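PDB 3KKF: putative antibiotic biosynthesis monooxygenase from Bacteroides thetaiotaomicron, which binds calcium and is probably an oxidoreductase related to antibiotic biosynthesis monooxygenases, its substrate being unknown. Local coordinates for residues S69-T73 and P74-K78. Numbering follows the deposited sequence. Where two conformers were deposited one is given.
Sequences SHIAT and PHFKK. With ACT (acetate ion), chain D.
An N-cap at the junction of helices 64-71 and 74-83 joins T73 to F76: the hydroxyl OG1 of T73 accepts from the backbone N of F76 at 3.1 Å, with an N-H...O angle of 160°. The same oxygen donates backwards to the carbonyl O of H70 at 2.8 Å, lying in the plane of that carbonyl, so one hydroxyl links H70, on helix 64-71, to the first turn of helix 74-83. With chi1 at 66°, OG1 of T73 sits between its backbone N and carbonyl carbon, which places it within reach of both H70 O and F76 N. The first helical i to i+4 bond follows, from K77 N to T73 O at 3.0 Å. H75 closes over the cap: OG1 of T73 stands above the centre of its imidazole, and CB of T73 makes a CH-pi contact, 3.7 Å from the ring centroid. This break between two consecutive helices belongs to a dimeric alpha/beta-barrel (ferredoxin-like) fold, in which helices pack on an antiparallel four-stranded sheet; here the imidazoles of H70 and H75 both reach helix 19-36, and E37 OE2 receives a hydrogen bond from H70 ND1 and another from H75 NE2. That shared carboxylate restrains both rings, H70 being held at its other nitrogen too, where NE2 donates to acetate OXT at 2.8 Å. F76, its CG anti to the backbone N, turns back toward the first helix. CG2 of I71 lies over one face of the F76 ring, a CH-pi contact 4.0 Å from the centroid. The ring of H70 meets that of F76 obliquely, planes at 57°, while the acetate, probably from the crystallisation liquor, also lies at the edge of the F76 ring.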
loop_
_atom_site.group_PDB
_atom_site.type_symbol
_atom_site.label_atom_id
_atom_site.label_comp_id
_atom_site.label_asym_id
_atom_site.label_seq_id
_atom_site.Cartn_x
_atom_site.Cartn_y
_atom_site.Cartn_z
ATOM N N SER A 69 -17.491 9.610 7.630
ATOM C CA SER A 69 -18.222 10.372 6.616
ATOM C C SER A 69 -18.178 9.638 5.235
ATOM O O SER A 69 -19.199 9.532 4.532
ATOM C CB SER A 69 -17.650 11.784 6.475
ATOM O OG SER A 69 -18.382 12.555 5.531
ATOM N N HIS A 70 -16.999 9.138 4.879
ATOM C CA HIS A 70 -16.810 8.413 3.631
ATOM C C HIS A 70 -17.777 7.226 3.465
ATOM O O HIS A 70 -18.393 7.065 2.397
ATOM C CB HIS A 70 -15.351 7.925 3.547
ATOM C CG HIS A 70 -15.072 7.022 2.389
ATOM N ND1 HIS A 70 -15.112 7.453 1.079
ATOM C CD2 HIS A 70 -14.723 5.706 2.345
ATOM C CE1 HIS A 70 -14.817 6.436 0.293
ATOM N NE2 HIS A 70 -14.573 5.371 1.033
ATOM N N ILE A 71 -17.930 6.412 4.514
ATOM C CA ILE A 71 -18.779 5.234 4.396
ATOM C C ILE A 71 -20.284 5.554 4.435
ATOM O O ILE A 71 -21.103 4.660 4.209
ATOM C CB ILE A 71 -18.379 4.111 5.370
ATOM C CG1 ILE A 71 -18.674 4.500 6.834
ATOM C CG2 ILE A 71 -16.932 3.713 5.132
ATOM C CD1 ILE A 71 -18.378 3.357 7.858
ATOM N N ALA A 72 -20.642 6.810 4.702
ATOM C CA ALA A 72 -22.032 7.273 4.609
ATOM C C ALA A 72 -22.362 7.919 3.249
ATOM O O ALA A 72 -23.537 8.256 2.978
ATOM C CB ALA A 72 -22.317 8.271 5.727
ATOM N N THR A 73 -21.363 8.080 2.376
ATOM C CA THR A 73 -21.607 8.761 1.098
ATOM C C THR A 73 -22.412 7.899 0.096
ATOM O O THR A 73 -22.334 6.644 0.121
ATOM C CB THR A 73 -20.310 9.183 0.396
ATOM O OG1 THR A 73 -19.572 8.021 0.010
ATOM C CG2 THR A 73 -19.473 10.113 1.229
ATOM N N PRO A 74 -23.182 8.560 -0.805
ATOM C CA PRO A 74 -23.888 7.778 -1.801
ATOM C C PRO A 74 -22.946 6.982 -2.716
ATOM O O PRO A 74 -23.295 5.870 -3.142
ATOM C CB PRO A 74 -24.661 8.831 -2.580
ATOM C CG PRO A 74 -24.885 9.913 -1.617
ATOM C CD PRO A 74 -23.642 9.966 -0.798
ATOM N N HIS A 75 -21.772 7.522 -3.024
ATOM C CA HIS A 75 -20.854 6.798 -3.903
ATOM C C HIS A 75 -20.289 5.542 -3.214
ATOM O O HIS A 75 -20.179 4.501 -3.836
ATOM C CB HIS A 75 -19.766 7.703 -4.501
ATOM C CG HIS A 75 -18.968 8.472 -3.507
ATOM N ND1 HIS A 75 -19.374 9.699 -3.005
ATOM C CD2 HIS A 75 -17.763 8.216 -2.950
ATOM C CE1 HIS A 75 -18.446 10.163 -2.189
ATOM N NE2 HIS A 75 -17.457 9.283 -2.140
ATOM N N PHE A 76 -19.932 5.631 -1.934
ATOM C CA PHE A 76 -19.499 4.430 -1.221
ATOM C C PHE A 76 -20.646 3.408 -1.180
ATOM O O PHE A 76 -20.422 2.218 -1.383
ATOM C CB PHE A 76 -19.028 4.741 0.205
ATOM C CG PHE A 76 -18.542 3.529 0.920
ATOM C CD1 PHE A 76 -17.300 3.001 0.630
ATOM C CD2 PHE A 76 -19.366 2.852 1.811
ATOM C CE1 PHE A 76 -16.859 1.858 1.253
ATOM C CE2 PHE A 76 -18.915 1.691 2.441
ATOM C CZ PHE A 76 -17.665 1.209 2.151
ATOM N N LYS A 77 -21.870 3.871 -0.922
ATOM C CA LYS A 77 -23.086 3.003 -0.867
ATOM C C LYS A 77 -23.272 2.224 -2.176
ATOM O O LYS A 77 -23.576 1.033 -2.178
ATOM C CB LYS A 77 -24.353 3.879 -0.611
ATOM C CG LYS A 77 -25.738 3.100 -0.514
ATOM C CD LYS A 77 -26.946 4.093 -0.440
ATOM C CE LYS A 77 -28.245 3.427 0.011
ATOM N NZ LYS A 77 -28.254 3.152 1.486
ATOM N N LYS A 78 -23.134 2.938 -3.283
ATOM C CA LYS A 78 -23.307 2.307 -4.609
ATOM C C LYS A 78 -22.303 1.152 -4.752
ATOM O O LYS A 78 -22.662 0.065 -5.184
ATOM C CB LYS A 78 -23.079 3.322 -5.739
ATOM C CG LYS A 78 -23.125 2.674 -7.141
ATOM C CD LYS A 78 -22.937 3.633 -8.239
ATOM C CE LYS A 78 -22.957 2.903 -9.580
ATOM N NZ LYS A 78 -22.692 3.789 -10.738
HETATM C C ACT D . -13.246 2.149 -0.496
HETATM O O ACT D . -13.265 1.605 0.607
HETATM O OXT ACT D . -13.785 3.253 -0.590
HETATM C CH3 ACT D . -12.584 1.517 -1.655
#